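Local coordinates for protein MHC class I antigen (Ctenopharyngodon idella, PDB 5H5Z) that probably presents bound peptides as the heavy chain of a bony fish class I MHC molecule, in complex with beta-2 microglobulin, at residues Ser75-Ile78 with Val79-Arg82; Lys140-Trp143 with Glu144-Val148. One frame throughout, in Å; residues are numbered along the deposited sequence.

In the fold
Contacts 1 and 2 illustrate how two helices of the same alpha1-alpha2 platform face each other across one part of the peptide groove. Contact 1 occupies the last turns of helix 55-82, and contact 2 the end of helix 134-145 and its turn into helix 148-170. Their centres are about 17 Å apart and they do not touch each other, yet Arg82 of contact 1 bonds to helix 134-145. Contact 1 has four of its eight residues buried; contact 2 lies nearer the surface, with two of nine; residues of both meet the bound peptide. Contact 1 is regular helix, largely apolar packing over carbonyls, whereas contact 2 adds a salt bridge, a bridging water, a CH-pi contact and a Schellman ending.

Contact 1: residues Ser75-Ile78 with Val79-Arg82; sequences SIQI and VMER
Ile76 and Met80 meet one turn apart near the end of helix 55-82, the long alpha1 helix that walls one side of the class I MHC peptide groove. Their chains slant across each other, CG1 of Ile76 lying 4.1 Å from CG of Met80. Because the Met80 chain leaves with CG beside its own backbone N (chi1 -64°), that methylene runs past the Ile76 carbonyl, CG to O 3.0 Å. The same oxygen accepts a hydrogen bond from the amide N of Met80 at 3.1 Å and also has CG1 of Val79 close by, so carbons of Met80 and Val79 crowd near a carbonyl already satisfied by its helix bond. Farther out, the thioether bends back and CE of Met80 comes within 3.5 Å of OE1 of Gln77. On the exposed side, the carboxylate of Glu81 passes the Gln77 main-chain carbonyl, CD to O 3.3 Å, and its plane stands 83° from the Gln77 side-chain amide; Gln77 O and Glu81 OE1 are both acceptors and do not bond, and the amide N of Glu81 makes only a weak bond to Gln77 O.

What positions this turn lies inward and across the groove. Ser75 OG bonds to Val71 O and to the backbone of the bound peptide, while Ile76 and Met80 rest on the sheet at Ser13, with Val79 and Met80 against Tyr114. Arg82 uses NH1 to reach Gln135 O and Thr139 OG1, tying the two groove helices together. Bent at chi2 and chi3, its chain runs alongside Ile78, pointing the same way, and brings NH2 of Arg82 to 3.3 Å from CG2 of Ile78, at an oblique approach to the guanidinium.

Contact 2: residues Lys140-Trp143 with Glu144-Val148; sequences KHKW and EALAV
Glu144 reaches back one helical turn to Lys140, at the point where helix 134-145 ends in a Schellman motif in the alpha2 wall of the groove. CB of Glu144 starts 3.4 Å from Lys140 O, the carbonyl that also accepts the Glu144 amide. With CG turned beside the backbone N (chi1 -78°) and the chain extended beyond it, CG and then CD stay close to that carbonyl. The carboxylate then divides its work. OE2 takes NZ of Lys140 at 3.0 Å through its syn lone pair, the lysine chain curling over only at its last torsion (chi4 62°). OE1 accepts a water at 2.6 Å, and this water also lies in the ring plane of His141 at the ND1 edge.

Two residues on, Leu146 N still makes an ordinary helical bond to Lys142 O, whereas past Ala147, with its positive phi, Val148 N makes the motif's 6→1 bond to Trp143 O at 3.0 Å. This turn sets Val148 over one face of the Trp143 indole, where CG2 of Val148 sits 4.0 Å from the centroid of the five-membered ring in a CH-pi contact. CD1 of Leu146 meanwhile packs on CE of Lys142 at 3.7 Å.

The polar tips look beyond the turn. Trp143 NE1 bonds to the bound peptide's backbone and Lys142 NZ makes a salt bridge with it, while Lys140 NZ donates to the backbone O of Trp129, whose backbone N donates to Glu144 OE2. Gripped by an ammonium, a backbone amide and a water, the Glu144 carboxylate would be expected to remain ionised, fixing the helix end to strand 128-131.

Contact 1: residues Ser75-Ile78 with Val79-Arg82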
loop_
_atom_site.group_PDB
_atom_site.type_symbol
_atom_site.label_atom_id
_atom_site.label_comp_id
_atom_site.label_asym_id
_atom_site.label_seq_id
_atom_site.Cartn_x
_atom_site.Cartn_y
_atom_site.Cartn_z
ATOM N N SER A 75 17.080 -18.396 8.113
ATOM C CA SER A 75 17.706 -17.079 8.106
ATOM C C SER A 75 17.411 -16.280 9.373
ATOM O O SER A 75 18.334 -15.763 10.002
ATOM C CB SER A 75 17.280 -16.282 6.869
ATOM O OG SER A 75 17.844 -16.839 5.693
ATOM N N ILE A 76 16.136 -16.193 9.752
ATOM C CA ILE A 76 15.745 -15.422 10.939
ATOM C C ILE A 76 16.370 -15.998 12.218
ATOM O O ILE A 76 16.735 -15.250 13.122
ATOM C CB ILE A 76 14.209 -15.234 11.061
ATOM C CG1 ILE A 76 13.877 -14.095 12.037
ATOM C CG2 ILE A 76 13.510 -16.537 11.444
ATOM C CD1 ILE A 76 12.455 -13.580 11.935
ATOM N N GLN A 77 16.519 -17.321 12.272
ATOM C CA GLN A 77 17.178 -17.977 13.403
ATOM C C GLN A 77 18.611 -17.472 13.565
ATOM O O GLN A 77 19.046 -17.164 14.672
ATOM C CB GLN A 77 17.163 -19.499 13.229
ATOM C CG GLN A 77 17.238 -20.276 14.537
ATOM C CD GLN A 77 15.989 -20.127 15.389
ATOM O OE1 GLN A 77 14.937 -19.684 14.910
ATOM N NE2 GLN A 77 16.097 -20.503 16.662
ATOM N N ILE A 78 19.316 -17.371 12.442
ATOM C CA ILE A 78 20.710 -16.928 12.393
ATOM C C ILE A 78 20.890 -15.469 12.848
ATOM O O ILE A 78 21.732 -15.184 13.703
ATOM C CB ILE A 78 21.309 -17.167 10.981
ATOM C CG1 ILE A 78 21.549 -18.666 10.761
ATOM C CG2 ILE A 78 22.598 -16.379 10.772
ATOM C CD1 ILE A 78 21.847 -19.054 9.328
ATOM N N VAL A 79 20.095 -14.560 12.290
ATOM C CA VAL A 79 20.225 -13.130 12.594
ATOM C C VAL A 79 19.867 -12.795 14.054
ATOM O O VAL A 79 20.561 -11.996 14.691
ATOM C CB VAL A 79 19.481 -12.241 11.552
ATOM C CG1 VAL A 79 18.012 -12.614 11.440
ATOM C CG2 VAL A 79 19.658 -10.755 11.839
ATOM N N MET A 80 18.819 -13.431 14.586
ATOM C CA MET A 80 18.407 -13.240 15.992
ATOM C C MET A 80 19.546 -13.549 16.958
ATOM O O MET A 80 19.795 -12.797 17.915
ATOM C CB MET A 80 17.184 -14.108 16.347
ATOM C CG MET A 80 15.904 -13.778 15.590
ATOM S SD MET A 80 14.433 -14.642 16.195
ATOM C CE MET A 80 14.791 -16.344 15.763
ATOM N N GLU A 81 20.237 -14.657 16.696
ATOM C CA GLU A 81 21.377 -15.087 17.495
ATOM C C GLU A 81 22.513 -14.068 17.444
ATOM O O GLU A 81 23.190 -13.838 18.444
ATOM C CB GLU A 81 21.866 -16.463 17.032
ATOM C CG GLU A 81 20.941 -17.609 17.428
ATOM C CD GLU A 81 21.127 -18.857 16.578
ATOM O OE1 GLU A 81 21.857 -18.808 15.562
ATOM O OE2 GLU A 81 20.529 -19.898 16.925
ATOM N N ARG A 82 22.700 -13.447 16.282
ATOM C CA ARG A 82 23.760 -12.458 16.096
ATOM C C ARG A 82 23.496 -11.144 16.834
ATOM O O ARG A 82 24.438 -10.460 17.249
ATOM C CB ARG A 82 24.048 -12.248 14.604
ATOM C CG ARG A 82 25.128 -13.198 14.107
ATOM C CD ARG A 82 24.821 -13.831 12.758
ATOM N NE ARG A 82 25.025 -12.915 11.644
ATOM C CZ ARG A 82 25.200 -13.291 10.376
ATOM N NH1 ARG A 82 25.358 -12.377 9.430
ATOM N NH2 ARG A 82 25.231 -14.574 10.042
#

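Contact 2: residues Lys140-Trp143 with Glu144-Val148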
loop_
_atom_site.group_PDB
_atom_site.type_symbol
_atom_site.label_atom_id
_atom_site.label_comp_id
_atom_site.label_asym_id
_atom_site.label_seq_id
_atom_site.Cartn_x
_atom_site.Cartn_y
_atom_site.Cartn_z
ATOM N N LYS A 140 27.259 -10.730 4.055
ATOM C CA LYS A 140 27.927 -10.119 2.904
ATOM C C LYS A 140 29.042 -11.016 2.340
ATOM O O LYS A 140 29.071 -11.300 1.138
ATOM C CB LYS A 140 28.474 -8.740 3.297
ATOM C CG LYS A 140 29.427 -8.101 2.298
ATOM C CD LYS A 140 30.004 -6.804 2.853
ATOM C CE LYS A 140 31.009 -6.174 1.897
ATOM N NZ LYS A 140 30.395 -5.790 0.591
ATOM N N HIS A 141 29.947 -11.470 3.206
ATOM C CA HIS A 141 31.064 -12.318 2.767
ATOM C C HIS A 141 30.612 -13.687 2.256
ATOM O O HIS A 141 31.113 -14.169 1.238
ATOM C CB HIS A 141 32.105 -12.488 3.878
ATOM C CG HIS A 141 32.786 -11.214 4.275
ATOM N ND1 HIS A 141 33.226 -10.284 3.357
ATOM C CD2 HIS A 141 33.118 -10.726 5.494
ATOM C CE1 HIS A 141 33.789 -9.273 3.994
ATOM N NE2 HIS A 141 33.740 -9.518 5.291
ATOM N N LYS A 142 29.664 -14.301 2.963
ATOM C CA LYS A 142 29.111 -15.590 2.557
ATOM C C LYS A 142 28.461 -15.485 1.183
ATOM O O LYS A 142 28.706 -16.319 0.308
ATOM C CB LYS A 142 28.084 -16.090 3.580
ATOM C CG LYS A 142 27.465 -17.434 3.218
ATOM C CD LYS A 142 26.215 -17.713 4.034
ATOM C CE LYS A 142 25.488 -18.933 3.496
ATOM N NZ LYS A 142 24.499 -19.455 4.477
ATOM N N TRP A 143 27.641 -14.453 0.999
ATOM C CA TRP A 143 26.906 -14.285 -0.256
ATOM C C TRP A 143 27.809 -13.939 -1.434
ATOM O O TRP A 143 27.572 -14.389 -2.558
ATOM C CB TRP A 143 25.784 -13.268 -0.073
ATOM C CG TRP A 143 24.588 -13.872 0.603
ATOM C CD1 TRP A 143 24.521 -15.099 1.211
ATOM C CD2 TRP A 143 23.299 -13.279 0.758
ATOM N NE1 TRP A 143 23.267 -15.308 1.722
ATOM C CE2 TRP A 143 22.494 -14.206 1.459
ATOM C CE3 TRP A 143 22.737 -12.058 0.363
ATOM C CZ2 TRP A 143 21.159 -13.953 1.774
ATOM C CZ3 TRP A 143 21.411 -11.800 0.689
ATOM C CH2 TRP A 143 20.638 -12.744 1.388
ATOM N N GLU A 144 28.864 -13.175 -1.168
ATOM C CA GLU A 144 29.845 -12.860 -2.202
ATOM C C GLU A 144 30.663 -14.098 -2.629
ATOM O O GLU A 144 31.022 -14.230 -3.801
ATOM C CB GLU A 144 30.694 -11.644 -1.801
ATOM C CG GLU A 144 29.936 -10.338 -2.018
ATOM C CD GLU A 144 30.456 -9.143 -1.229
ATOM O OE1 GLU A 144 31.609 -9.160 -0.761
ATOM O OE2 GLU A 144 29.694 -8.160 -1.088
ATOM N N ALA A 145 30.903 -15.019 -1.695
ATOM C CA ALA A 145 31.545 -16.303 -2.014
ATOM C C ALA A 145 30.624 -17.230 -2.812
ATOM O O ALA A 145 31.090 -18.010 -3.644
ATOM C CB ALA A 145 32.019 -16.998 -0.743
ATOM N N LEU A 146 29.317 -17.135 -2.564
ATOM C CA LEU A 146 28.334 -18.000 -3.224
ATOM C C LEU A 146 27.750 -17.410 -4.515
ATOM O O LEU A 146 26.858 -18.010 -5.124
ATOM C CB LEU A 146 27.215 -18.393 -2.248
ATOM C CG LEU A 146 27.611 -19.294 -1.069
ATOM C CD1 LEU A 146 26.497 -19.337 -0.037
ATOM C CD2 LEU A 146 27.986 -20.704 -1.514
ATOM N N ALA A 147 28.267 -16.248 -4.924
ATOM C CA ALA A 147 27.841 -15.536 -6.143
ATOM C C ALA A 147 26.354 -15.159 -6.167
ATOM O O ALA A 147 25.727 -15.096 -7.241
ATOM C CB ALA A 147 28.233 -16.312 -7.399
ATOM N N VAL A 148 25.811 -14.879 -4.983
ATOM C CA VAL A 148 24.394 -14.543 -4.813
ATOM C C VAL A 148 24.010 -13.280 -5.589
ATOM O O VAL A 148 22.941 -13.236 -6.200
ATOM C CB VAL A 148 24.011 -14.402 -3.316
ATOM C CG1 VAL A 148 22.569 -13.931 -3.160
ATOM C CG2 VAL A 148 24.205 -15.726 -2.591
HETATM O O HOH W 1 33.529 -10.147 0.613
#